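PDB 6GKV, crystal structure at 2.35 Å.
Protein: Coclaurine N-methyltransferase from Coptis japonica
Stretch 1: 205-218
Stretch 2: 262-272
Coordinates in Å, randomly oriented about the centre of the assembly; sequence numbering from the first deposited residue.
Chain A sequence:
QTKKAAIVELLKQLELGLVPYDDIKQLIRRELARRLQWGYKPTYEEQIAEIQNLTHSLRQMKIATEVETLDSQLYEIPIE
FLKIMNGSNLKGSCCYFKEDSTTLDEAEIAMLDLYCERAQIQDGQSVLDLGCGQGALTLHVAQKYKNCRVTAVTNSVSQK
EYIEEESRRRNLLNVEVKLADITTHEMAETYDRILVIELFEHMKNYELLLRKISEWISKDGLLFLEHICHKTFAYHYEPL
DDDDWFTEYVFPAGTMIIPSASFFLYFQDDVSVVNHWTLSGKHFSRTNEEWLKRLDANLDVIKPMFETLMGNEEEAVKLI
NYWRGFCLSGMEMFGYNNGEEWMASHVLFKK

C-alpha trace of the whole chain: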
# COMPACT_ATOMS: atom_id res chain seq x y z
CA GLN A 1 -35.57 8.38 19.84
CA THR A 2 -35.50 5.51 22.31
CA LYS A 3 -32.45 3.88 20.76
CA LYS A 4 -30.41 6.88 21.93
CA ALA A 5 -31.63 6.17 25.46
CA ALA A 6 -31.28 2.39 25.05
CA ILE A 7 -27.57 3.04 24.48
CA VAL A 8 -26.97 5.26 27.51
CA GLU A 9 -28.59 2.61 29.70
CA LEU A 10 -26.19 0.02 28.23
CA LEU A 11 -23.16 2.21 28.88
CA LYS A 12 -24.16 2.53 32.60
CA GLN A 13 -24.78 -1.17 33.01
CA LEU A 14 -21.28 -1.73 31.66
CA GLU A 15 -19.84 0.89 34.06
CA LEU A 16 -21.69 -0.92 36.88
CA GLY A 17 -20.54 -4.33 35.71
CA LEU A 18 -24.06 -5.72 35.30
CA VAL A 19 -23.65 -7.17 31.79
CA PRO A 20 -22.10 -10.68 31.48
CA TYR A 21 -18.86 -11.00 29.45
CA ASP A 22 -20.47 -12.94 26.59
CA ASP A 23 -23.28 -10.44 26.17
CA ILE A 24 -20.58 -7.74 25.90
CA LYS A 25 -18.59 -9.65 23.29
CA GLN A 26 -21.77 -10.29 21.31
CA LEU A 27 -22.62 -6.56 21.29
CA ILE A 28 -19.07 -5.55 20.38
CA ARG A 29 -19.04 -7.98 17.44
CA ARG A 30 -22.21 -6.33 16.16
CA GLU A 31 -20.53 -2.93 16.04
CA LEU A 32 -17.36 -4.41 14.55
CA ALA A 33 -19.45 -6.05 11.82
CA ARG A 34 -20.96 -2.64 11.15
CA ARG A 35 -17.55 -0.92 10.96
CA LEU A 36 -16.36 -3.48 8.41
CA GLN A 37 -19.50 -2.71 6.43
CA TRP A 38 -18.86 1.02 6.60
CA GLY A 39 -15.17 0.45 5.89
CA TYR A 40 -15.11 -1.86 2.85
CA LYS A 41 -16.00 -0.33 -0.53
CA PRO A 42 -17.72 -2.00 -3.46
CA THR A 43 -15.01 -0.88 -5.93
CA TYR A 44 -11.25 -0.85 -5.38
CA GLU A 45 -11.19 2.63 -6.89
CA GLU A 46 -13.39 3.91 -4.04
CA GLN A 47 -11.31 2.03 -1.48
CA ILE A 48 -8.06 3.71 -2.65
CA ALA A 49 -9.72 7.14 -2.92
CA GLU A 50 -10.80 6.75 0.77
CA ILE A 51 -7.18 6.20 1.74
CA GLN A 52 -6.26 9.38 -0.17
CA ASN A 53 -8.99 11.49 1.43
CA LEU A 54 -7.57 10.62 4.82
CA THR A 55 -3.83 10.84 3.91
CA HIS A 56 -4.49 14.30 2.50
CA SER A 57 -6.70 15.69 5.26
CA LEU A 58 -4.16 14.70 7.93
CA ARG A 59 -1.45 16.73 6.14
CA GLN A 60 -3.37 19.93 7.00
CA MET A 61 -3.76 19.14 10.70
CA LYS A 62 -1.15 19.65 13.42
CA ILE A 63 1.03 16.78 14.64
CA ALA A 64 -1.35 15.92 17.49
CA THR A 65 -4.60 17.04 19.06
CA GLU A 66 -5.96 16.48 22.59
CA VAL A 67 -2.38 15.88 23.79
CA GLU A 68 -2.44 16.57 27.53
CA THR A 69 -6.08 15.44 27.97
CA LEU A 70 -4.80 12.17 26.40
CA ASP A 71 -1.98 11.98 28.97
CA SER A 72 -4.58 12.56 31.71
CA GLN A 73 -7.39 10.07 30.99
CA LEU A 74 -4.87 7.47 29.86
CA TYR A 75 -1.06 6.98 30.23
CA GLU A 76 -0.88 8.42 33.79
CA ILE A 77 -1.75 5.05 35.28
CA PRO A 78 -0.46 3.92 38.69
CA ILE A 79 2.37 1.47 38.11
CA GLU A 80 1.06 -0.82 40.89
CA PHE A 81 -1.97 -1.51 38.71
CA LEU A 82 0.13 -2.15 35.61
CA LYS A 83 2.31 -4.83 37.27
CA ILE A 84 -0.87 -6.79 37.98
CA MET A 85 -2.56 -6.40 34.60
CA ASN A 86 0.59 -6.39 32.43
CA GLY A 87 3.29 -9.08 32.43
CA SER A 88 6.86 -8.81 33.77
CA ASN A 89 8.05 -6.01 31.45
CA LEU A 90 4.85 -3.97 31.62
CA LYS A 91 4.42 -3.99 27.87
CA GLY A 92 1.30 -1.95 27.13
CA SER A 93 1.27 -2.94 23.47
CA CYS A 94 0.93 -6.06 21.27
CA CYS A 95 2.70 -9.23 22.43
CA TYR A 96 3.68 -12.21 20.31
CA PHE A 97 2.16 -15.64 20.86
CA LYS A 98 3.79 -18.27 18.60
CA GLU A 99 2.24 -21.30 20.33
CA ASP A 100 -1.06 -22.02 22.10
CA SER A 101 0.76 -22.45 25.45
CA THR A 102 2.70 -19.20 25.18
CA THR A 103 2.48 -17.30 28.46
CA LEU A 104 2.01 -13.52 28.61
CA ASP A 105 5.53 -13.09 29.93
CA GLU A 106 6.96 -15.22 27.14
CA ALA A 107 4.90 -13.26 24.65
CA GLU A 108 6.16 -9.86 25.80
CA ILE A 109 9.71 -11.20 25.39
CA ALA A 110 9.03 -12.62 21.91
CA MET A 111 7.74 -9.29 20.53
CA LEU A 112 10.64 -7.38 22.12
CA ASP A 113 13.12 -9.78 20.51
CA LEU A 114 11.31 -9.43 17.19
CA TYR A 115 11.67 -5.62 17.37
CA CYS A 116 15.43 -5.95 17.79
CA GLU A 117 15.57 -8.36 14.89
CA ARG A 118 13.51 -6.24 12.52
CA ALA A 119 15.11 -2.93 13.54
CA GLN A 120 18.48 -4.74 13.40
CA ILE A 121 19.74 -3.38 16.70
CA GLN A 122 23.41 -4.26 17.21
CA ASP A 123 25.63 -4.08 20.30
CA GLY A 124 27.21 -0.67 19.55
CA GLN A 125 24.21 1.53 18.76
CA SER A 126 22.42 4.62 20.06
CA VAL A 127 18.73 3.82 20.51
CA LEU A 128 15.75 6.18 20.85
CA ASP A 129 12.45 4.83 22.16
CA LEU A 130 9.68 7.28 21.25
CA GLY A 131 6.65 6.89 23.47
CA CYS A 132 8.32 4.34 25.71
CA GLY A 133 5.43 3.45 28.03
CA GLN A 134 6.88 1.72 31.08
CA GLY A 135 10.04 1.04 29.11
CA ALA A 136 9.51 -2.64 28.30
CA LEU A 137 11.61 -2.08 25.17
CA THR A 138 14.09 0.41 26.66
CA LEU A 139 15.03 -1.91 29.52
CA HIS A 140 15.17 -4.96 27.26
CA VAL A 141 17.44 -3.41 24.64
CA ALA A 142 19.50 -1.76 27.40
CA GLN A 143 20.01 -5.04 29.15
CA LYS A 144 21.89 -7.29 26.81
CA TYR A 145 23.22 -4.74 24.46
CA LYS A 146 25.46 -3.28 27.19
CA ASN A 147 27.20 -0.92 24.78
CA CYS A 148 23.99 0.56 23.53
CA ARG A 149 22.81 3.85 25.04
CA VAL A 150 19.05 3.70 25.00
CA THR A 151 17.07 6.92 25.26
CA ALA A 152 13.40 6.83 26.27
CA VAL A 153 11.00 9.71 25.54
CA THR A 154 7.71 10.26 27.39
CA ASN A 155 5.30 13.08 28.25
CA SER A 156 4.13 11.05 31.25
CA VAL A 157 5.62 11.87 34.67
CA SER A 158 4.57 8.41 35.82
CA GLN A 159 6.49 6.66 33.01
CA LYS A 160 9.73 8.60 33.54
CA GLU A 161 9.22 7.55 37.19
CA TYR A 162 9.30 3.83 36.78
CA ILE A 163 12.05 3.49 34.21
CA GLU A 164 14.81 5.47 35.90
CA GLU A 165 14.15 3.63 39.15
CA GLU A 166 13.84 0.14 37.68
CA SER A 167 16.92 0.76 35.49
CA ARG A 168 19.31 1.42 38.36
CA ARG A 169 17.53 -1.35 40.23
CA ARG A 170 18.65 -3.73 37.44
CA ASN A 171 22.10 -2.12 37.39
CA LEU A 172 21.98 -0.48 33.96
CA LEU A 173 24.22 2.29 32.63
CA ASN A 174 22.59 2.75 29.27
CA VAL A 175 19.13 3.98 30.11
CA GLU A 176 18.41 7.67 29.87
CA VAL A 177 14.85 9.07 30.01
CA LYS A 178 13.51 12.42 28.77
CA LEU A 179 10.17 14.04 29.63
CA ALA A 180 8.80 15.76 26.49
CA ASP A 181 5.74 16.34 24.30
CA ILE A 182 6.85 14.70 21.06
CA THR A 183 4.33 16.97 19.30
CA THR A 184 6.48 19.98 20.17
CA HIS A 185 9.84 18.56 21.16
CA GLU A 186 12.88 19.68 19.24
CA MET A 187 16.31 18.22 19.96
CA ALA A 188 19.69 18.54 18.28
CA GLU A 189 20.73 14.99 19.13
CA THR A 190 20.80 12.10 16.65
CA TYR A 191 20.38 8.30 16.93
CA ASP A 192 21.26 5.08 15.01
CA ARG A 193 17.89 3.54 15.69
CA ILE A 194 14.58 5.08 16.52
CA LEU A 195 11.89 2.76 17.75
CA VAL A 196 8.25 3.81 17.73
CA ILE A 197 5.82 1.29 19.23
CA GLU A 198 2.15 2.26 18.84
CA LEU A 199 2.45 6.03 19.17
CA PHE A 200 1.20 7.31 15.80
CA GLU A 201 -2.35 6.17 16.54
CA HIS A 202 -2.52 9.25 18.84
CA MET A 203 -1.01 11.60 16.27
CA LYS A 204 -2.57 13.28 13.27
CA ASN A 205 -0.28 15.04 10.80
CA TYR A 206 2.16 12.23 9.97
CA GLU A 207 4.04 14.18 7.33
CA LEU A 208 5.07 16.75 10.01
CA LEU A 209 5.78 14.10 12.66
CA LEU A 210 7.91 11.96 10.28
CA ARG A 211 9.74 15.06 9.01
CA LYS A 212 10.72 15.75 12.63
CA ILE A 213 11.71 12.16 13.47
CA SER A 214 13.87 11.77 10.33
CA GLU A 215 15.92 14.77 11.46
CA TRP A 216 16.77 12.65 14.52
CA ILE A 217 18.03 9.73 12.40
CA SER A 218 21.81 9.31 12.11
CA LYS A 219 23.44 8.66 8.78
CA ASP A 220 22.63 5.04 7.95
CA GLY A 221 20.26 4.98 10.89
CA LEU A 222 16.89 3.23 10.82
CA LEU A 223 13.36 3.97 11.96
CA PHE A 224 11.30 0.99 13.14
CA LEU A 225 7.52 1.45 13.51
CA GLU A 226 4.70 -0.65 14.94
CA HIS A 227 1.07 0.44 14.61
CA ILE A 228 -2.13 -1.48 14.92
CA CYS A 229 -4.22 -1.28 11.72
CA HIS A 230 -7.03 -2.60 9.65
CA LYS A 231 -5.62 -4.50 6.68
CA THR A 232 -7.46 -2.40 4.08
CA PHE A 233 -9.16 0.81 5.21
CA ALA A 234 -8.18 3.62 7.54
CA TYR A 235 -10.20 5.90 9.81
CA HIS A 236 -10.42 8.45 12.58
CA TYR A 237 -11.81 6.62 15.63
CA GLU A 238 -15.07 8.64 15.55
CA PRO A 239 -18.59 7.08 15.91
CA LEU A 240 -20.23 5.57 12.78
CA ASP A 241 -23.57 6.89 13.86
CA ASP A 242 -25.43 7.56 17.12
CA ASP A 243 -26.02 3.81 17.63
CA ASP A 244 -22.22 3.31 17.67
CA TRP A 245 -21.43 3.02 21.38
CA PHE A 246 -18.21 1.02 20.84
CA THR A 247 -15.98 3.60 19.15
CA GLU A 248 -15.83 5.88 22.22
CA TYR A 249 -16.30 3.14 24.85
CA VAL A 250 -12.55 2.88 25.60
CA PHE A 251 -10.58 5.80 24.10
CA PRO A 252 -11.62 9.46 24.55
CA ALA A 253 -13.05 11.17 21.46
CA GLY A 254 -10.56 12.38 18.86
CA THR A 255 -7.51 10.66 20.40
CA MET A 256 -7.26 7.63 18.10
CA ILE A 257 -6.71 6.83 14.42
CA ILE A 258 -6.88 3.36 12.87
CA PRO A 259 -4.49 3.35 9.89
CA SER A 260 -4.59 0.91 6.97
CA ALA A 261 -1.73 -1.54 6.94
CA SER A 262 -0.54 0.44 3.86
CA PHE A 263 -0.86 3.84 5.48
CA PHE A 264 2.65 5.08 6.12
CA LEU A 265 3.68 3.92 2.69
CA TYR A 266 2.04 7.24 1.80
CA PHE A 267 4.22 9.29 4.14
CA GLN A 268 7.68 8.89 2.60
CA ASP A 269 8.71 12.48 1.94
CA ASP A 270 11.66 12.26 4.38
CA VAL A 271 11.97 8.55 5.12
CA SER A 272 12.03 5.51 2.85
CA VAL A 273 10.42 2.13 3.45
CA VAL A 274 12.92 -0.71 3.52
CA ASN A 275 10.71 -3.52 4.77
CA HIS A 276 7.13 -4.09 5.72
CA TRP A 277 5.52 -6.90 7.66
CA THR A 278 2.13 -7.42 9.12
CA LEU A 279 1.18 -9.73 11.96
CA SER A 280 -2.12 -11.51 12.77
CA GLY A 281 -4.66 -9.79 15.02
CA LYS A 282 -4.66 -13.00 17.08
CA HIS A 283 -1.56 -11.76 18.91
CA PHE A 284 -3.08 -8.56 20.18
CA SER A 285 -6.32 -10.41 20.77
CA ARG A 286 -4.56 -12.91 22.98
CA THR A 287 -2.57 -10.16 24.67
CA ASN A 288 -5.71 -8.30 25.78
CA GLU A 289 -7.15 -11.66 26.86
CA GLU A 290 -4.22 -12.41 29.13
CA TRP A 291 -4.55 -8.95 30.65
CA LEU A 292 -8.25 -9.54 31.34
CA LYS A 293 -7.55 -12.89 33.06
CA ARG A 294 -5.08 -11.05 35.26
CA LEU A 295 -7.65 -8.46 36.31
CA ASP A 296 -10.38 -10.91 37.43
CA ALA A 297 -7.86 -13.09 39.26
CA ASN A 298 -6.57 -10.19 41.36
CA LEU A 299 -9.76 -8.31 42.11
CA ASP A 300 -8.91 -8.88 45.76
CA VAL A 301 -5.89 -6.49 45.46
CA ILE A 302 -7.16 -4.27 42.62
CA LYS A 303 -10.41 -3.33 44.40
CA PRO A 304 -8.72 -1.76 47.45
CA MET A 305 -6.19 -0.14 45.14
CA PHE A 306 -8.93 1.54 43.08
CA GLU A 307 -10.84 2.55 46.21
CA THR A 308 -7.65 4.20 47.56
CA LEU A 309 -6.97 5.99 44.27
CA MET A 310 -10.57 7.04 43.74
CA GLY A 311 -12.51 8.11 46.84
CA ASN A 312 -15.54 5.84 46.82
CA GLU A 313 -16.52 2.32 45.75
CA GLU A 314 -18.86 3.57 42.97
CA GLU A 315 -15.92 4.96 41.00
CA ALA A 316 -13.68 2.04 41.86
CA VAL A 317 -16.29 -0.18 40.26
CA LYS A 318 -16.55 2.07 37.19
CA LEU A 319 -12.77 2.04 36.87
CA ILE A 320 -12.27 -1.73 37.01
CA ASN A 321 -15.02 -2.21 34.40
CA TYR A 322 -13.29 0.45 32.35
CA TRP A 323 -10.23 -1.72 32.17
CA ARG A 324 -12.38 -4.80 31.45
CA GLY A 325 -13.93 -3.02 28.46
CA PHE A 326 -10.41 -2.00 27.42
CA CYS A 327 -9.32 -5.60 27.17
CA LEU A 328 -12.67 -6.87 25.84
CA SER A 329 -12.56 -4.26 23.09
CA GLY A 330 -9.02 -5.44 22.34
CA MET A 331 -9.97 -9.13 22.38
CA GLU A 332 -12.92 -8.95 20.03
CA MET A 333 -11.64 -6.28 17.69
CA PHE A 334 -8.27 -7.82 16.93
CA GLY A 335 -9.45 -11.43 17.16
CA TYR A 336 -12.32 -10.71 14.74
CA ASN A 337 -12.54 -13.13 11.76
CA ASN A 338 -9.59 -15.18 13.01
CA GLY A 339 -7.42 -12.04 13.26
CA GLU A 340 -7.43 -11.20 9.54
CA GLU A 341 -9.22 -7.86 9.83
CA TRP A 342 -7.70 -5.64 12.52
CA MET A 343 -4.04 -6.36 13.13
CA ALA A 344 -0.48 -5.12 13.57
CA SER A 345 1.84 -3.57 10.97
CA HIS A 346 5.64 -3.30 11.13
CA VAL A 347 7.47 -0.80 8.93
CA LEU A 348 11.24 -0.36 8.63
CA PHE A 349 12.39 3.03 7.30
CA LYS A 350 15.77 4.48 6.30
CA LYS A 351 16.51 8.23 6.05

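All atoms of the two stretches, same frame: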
# COMPACT_ATOMS: atom_id res chain seq x y z
N ASN A 205 -1.09 14.68 11.96
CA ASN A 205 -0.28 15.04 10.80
C ASN A 205 1.05 14.29 10.75
O ASN A 205 2.07 14.75 11.27
CB ASN A 205 -0.03 16.55 10.76
CG ASN A 205 0.63 16.99 9.47
OD1 ASN A 205 1.39 16.25 8.85
ND2 ASN A 205 0.34 18.22 9.05
N TYR A 206 1.03 13.15 10.04
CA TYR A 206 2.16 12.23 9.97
C TYR A 206 3.31 12.75 9.12
O TYR A 206 4.47 12.43 9.36
CB TYR A 206 1.68 10.90 9.40
CG TYR A 206 0.72 10.13 10.27
CD1 TYR A 206 1.01 9.87 11.59
CD2 TYR A 206 -0.48 9.65 9.75
CE1 TYR A 206 0.13 9.15 12.38
CE2 TYR A 206 -1.36 8.93 10.52
CZ TYR A 206 -1.06 8.69 11.84
OH TYR A 206 -1.94 7.96 12.62
N GLU A 207 2.99 13.56 8.13
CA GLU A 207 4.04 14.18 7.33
C GLU A 207 4.92 15.09 8.23
O GLU A 207 6.15 15.06 8.12
CB GLU A 207 3.44 14.98 6.16
CG GLU A 207 4.45 15.80 5.35
CD GLU A 207 3.78 16.82 4.43
OE1 GLU A 207 2.69 16.54 3.90
OE2 GLU A 207 4.35 17.92 4.24
N LEU A 208 4.30 15.87 9.12
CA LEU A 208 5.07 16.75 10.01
C LEU A 208 5.81 15.95 11.08
O LEU A 208 6.98 16.18 11.32
CB LEU A 208 4.18 17.80 10.68
CG LEU A 208 3.71 18.96 9.79
CD1 LEU A 208 2.85 19.94 10.57
CD2 LEU A 208 4.89 19.69 9.16
N LEU A 209 5.14 14.97 11.68
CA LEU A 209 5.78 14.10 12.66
C LEU A 209 6.98 13.32 12.09
O LEU A 209 8.04 13.26 12.72
CB LEU A 209 4.75 13.11 13.22
CG LEU A 209 5.29 12.27 14.36
CD1 LEU A 209 5.80 13.20 15.46
CD2 LEU A 209 4.24 11.36 14.90
N LEU A 210 6.82 12.71 10.91
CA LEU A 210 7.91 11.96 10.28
C LEU A 210 9.03 12.88 9.76
O LEU A 210 10.21 12.49 9.76
CB LEU A 210 7.37 11.08 9.15
CG LEU A 210 6.69 9.80 9.69
CD1 LEU A 210 5.96 9.04 8.61
CD2 LEU A 210 7.68 8.87 10.42
N ARG A 211 8.69 14.10 9.34
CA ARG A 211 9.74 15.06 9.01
C ARG A 211 10.62 15.29 10.24
O ARG A 211 11.86 15.25 10.15
CB ARG A 211 9.15 16.39 8.50
CG ARG A 211 10.21 17.39 7.94
CD ARG A 211 9.56 18.61 7.27
NE ARG A 211 8.43 18.23 6.42
CZ ARG A 211 8.54 17.73 5.19
NH1 ARG A 211 9.74 17.55 4.64
NH2 ARG A 211 7.46 17.40 4.49
N LYS A 212 9.99 15.50 11.39
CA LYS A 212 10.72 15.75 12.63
C LYS A 212 11.60 14.56 13.02
O LYS A 212 12.79 14.71 13.25
CB LYS A 212 9.74 16.10 13.77
CG LYS A 212 10.40 16.28 15.12
CD LYS A 212 9.39 16.59 16.22
CE LYS A 212 8.92 18.04 16.16
NZ LYS A 212 7.75 18.25 17.04
N ILE A 213 11.01 13.37 13.06
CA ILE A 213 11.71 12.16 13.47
C ILE A 213 12.92 11.82 12.58
O ILE A 213 13.95 11.32 13.05
CB ILE A 213 10.73 10.97 13.52
CG1 ILE A 213 9.70 11.19 14.63
CG2 ILE A 213 11.47 9.66 13.76
CD1 ILE A 213 8.67 10.08 14.73
N SER A 214 12.80 12.10 11.28
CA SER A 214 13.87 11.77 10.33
C SER A 214 15.09 12.64 10.61
O SER A 214 16.22 12.20 10.40
CB SER A 214 13.41 11.96 8.88
OG SER A 214 13.21 13.33 8.57
N GLU A 215 14.84 13.85 11.11
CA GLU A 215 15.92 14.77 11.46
C GLU A 215 16.72 14.24 12.65
O GLU A 215 17.85 14.66 12.88
CB GLU A 215 15.36 16.17 11.76
CG GLU A 215 14.72 16.85 10.54
CD GLU A 215 13.99 18.15 10.89
OE1 GLU A 215 14.01 18.56 12.08
OE2 GLU A 215 13.41 18.76 9.97
N TRP A 216 16.11 13.31 13.40
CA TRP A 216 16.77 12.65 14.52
C TRP A 216 17.45 11.33 14.15
O TRP A 216 18.01 10.65 15.02
CB TRP A 216 15.76 12.38 15.63
CG TRP A 216 15.07 13.59 16.13
CD1 TRP A 216 15.51 14.87 16.05
CD2 TRP A 216 13.81 13.64 16.79
NE1 TRP A 216 14.60 15.72 16.61
CE2 TRP A 216 13.53 14.98 17.09
CE3 TRP A 216 12.87 12.67 17.17
CZ2 TRP A 216 12.38 15.40 17.74
CZ3 TRP A 216 11.71 13.08 17.82
CH2 TRP A 216 11.47 14.43 18.09
N ILE A 217 17.38 10.96 12.87
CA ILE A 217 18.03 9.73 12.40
C ILE A 217 19.48 10.02 12.02
O ILE A 217 19.74 10.99 11.30
CB ILE A 217 17.30 9.11 11.19
CG1 ILE A 217 15.87 8.70 11.53
CG2 ILE A 217 18.03 7.87 10.70
CD1 ILE A 217 15.11 8.06 10.34
N SER A 218 20.41 9.20 12.50
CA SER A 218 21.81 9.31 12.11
C SER A 218 21.95 8.89 10.67
O SER A 218 21.04 8.27 10.11
CB SER A 218 22.72 8.44 12.99
OG SER A 218 22.78 8.90 14.32
N SER A 262 -1.33 -0.26 4.90
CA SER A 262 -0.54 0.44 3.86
C SER A 262 -0.24 1.91 4.15
O SER A 262 0.32 2.59 3.29
CB SER A 262 -1.29 0.40 2.54
OG SER A 262 -2.38 1.33 2.58
N PHE A 263 -0.63 2.40 5.32
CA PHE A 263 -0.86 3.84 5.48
C PHE A 263 0.40 4.69 5.38
O PHE A 263 0.42 5.71 4.69
CB PHE A 263 -1.58 4.13 6.83
CG PHE A 263 -2.41 5.38 6.81
CD1 PHE A 263 -3.53 5.47 5.98
CD2 PHE A 263 -2.10 6.47 7.60
CE1 PHE A 263 -4.30 6.63 5.95
CE2 PHE A 263 -2.87 7.65 7.57
CZ PHE A 263 -3.95 7.74 6.74
N PHE A 264 1.47 4.26 6.05
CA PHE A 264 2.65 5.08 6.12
C PHE A 264 3.52 4.90 4.90
O PHE A 264 4.50 5.61 4.72
CB PHE A 264 3.39 4.76 7.41
CG PHE A 264 2.55 5.04 8.62
CD1 PHE A 264 2.17 6.34 8.91
CD2 PHE A 264 2.11 4.02 9.43
CE1 PHE A 264 1.37 6.63 10.02
CE2 PHE A 264 1.31 4.30 10.54
CZ PHE A 264 0.94 5.60 10.83
N LEU A 265 3.11 3.99 4.02
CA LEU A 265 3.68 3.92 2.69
C LEU A 265 3.43 5.25 1.96
O LEU A 265 4.08 5.56 0.96
CB LEU A 265 3.09 2.75 1.89
CG LEU A 265 3.30 1.33 2.45
CD1 LEU A 265 2.72 0.28 1.53
CD2 LEU A 265 4.77 1.02 2.76
N TYR A 266 2.47 6.02 2.48
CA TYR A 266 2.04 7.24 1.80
C TYR A 266 2.67 8.46 2.45
O TYR A 266 2.34 9.60 2.09
CB TYR A 266 0.52 7.36 1.82
CG TYR A 266 -0.20 6.42 0.88
CD1 TYR A 266 -0.21 6.66 -0.50
CD2 TYR A 266 -0.86 5.30 1.36
CE1 TYR A 266 -0.85 5.81 -1.38
CE2 TYR A 266 -1.53 4.42 0.47
CZ TYR A 266 -1.53 4.69 -0.89
OH TYR A 266 -2.18 3.85 -1.77
N PHE A 267 3.56 8.22 3.40
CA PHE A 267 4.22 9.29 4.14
C PHE A 267 5.74 9.06 4.08
O PHE A 267 6.39 8.71 5.08
CB PHE A 267 3.70 9.35 5.59
CG PHE A 267 2.30 9.91 5.70
CD1 PHE A 267 2.08 11.29 5.66
CD2 PHE A 267 1.21 9.06 5.82
CE1 PHE A 267 0.79 11.82 5.74
CE2 PHE A 267 -0.08 9.57 5.86
CZ PHE A 267 -0.30 10.95 5.84
N GLN A 268 6.29 9.24 2.88
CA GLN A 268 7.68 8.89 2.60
C GLN A 268 8.42 10.05 1.98
O GLN A 268 9.34 9.85 1.18
CB GLN A 268 7.75 7.66 1.68
CG GLN A 268 7.30 6.40 2.37
CD GLN A 268 7.67 5.13 1.62
OE1 GLN A 268 8.82 4.68 1.67
NE2 GLN A 268 6.71 4.54 0.93
N ASP A 269 8.03 11.27 2.37
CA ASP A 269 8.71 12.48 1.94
C ASP A 269 10.12 12.63 2.52
O ASP A 269 10.96 13.28 1.92
CB ASP A 269 7.89 13.70 2.29
CG ASP A 269 6.63 13.82 1.47
OD1 ASP A 269 6.46 13.03 0.52
OD2 ASP A 269 5.82 14.72 1.75
N ASP A 270 10.38 12.04 3.69
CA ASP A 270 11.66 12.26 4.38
C ASP A 270 12.22 10.97 4.96
O ASP A 270 13.26 10.98 5.62
CB ASP A 270 11.51 13.29 5.50
CG ASP A 270 10.79 14.55 5.06
OD1 ASP A 270 11.39 15.38 4.34
OD2 ASP A 270 9.61 14.69 5.42
N VAL A 271 11.50 9.88 4.76
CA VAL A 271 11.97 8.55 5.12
C VAL A 271 11.64 7.62 3.96
O VAL A 271 10.85 7.97 3.08
CB VAL A 271 11.32 8.03 6.39
CG1 VAL A 271 11.67 8.93 7.59
CG2 VAL A 271 9.82 7.96 6.19
N SER A 272 12.21 6.42 3.96
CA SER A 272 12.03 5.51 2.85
C SER A 272 11.83 4.08 3.32
O SER A 272 12.70 3.52 4.00
CB SER A 272 13.23 5.61 1.91
OG SER A 272 12.84 5.41 0.58
O HOH W 1 7.46 13.00 6.16

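The strongest link between the two stretches is a salt bridge from the helix of the first stretch to the loop of the second, with Arg 211 NH1 2.7 Å from Asp 270 OD1. The same guanidinium is held from within its own helix, one turn back, by a salt bridge between Arg 211 NH2 and Glu 207 OE2 at 3.2 Å. Asp 269 lies near this cluster but is less tightly engaged: its OD2 is 4.2 Å from Arg 211 NH2, beyond salt-bridge range, and also 4.2 Å from Glu 207 OE1, a like charge close by. No direct hydrogen bond joins the stretches; instead, water 1 donates to Glu 207 O (3.1 Å) and to Asp 270 OD2 (2.8 Å), bridging helix backbone and loop carboxylate.

Beyond the charged groups, Tyr 206 anchors an aromatic cluster. The edge of Phe 264 points at its face, with Phe 264 CE1 3.6 Å from Tyr 206 CD2, while Tyr 206 turns its own edge toward the face of Phe 267. Tyr 206 CB sits almost directly over that phenylalanine ring, a CH-pi contact. Phe 263 meets the tyrosine rim to rim.

Farther along the helix, Leu 210 CD1 packs 3.8 Å from Phe 267 CB, and Ser 214 CB lies 3.7 Å from Val 271 CG1, extending the contact past the salt bridge.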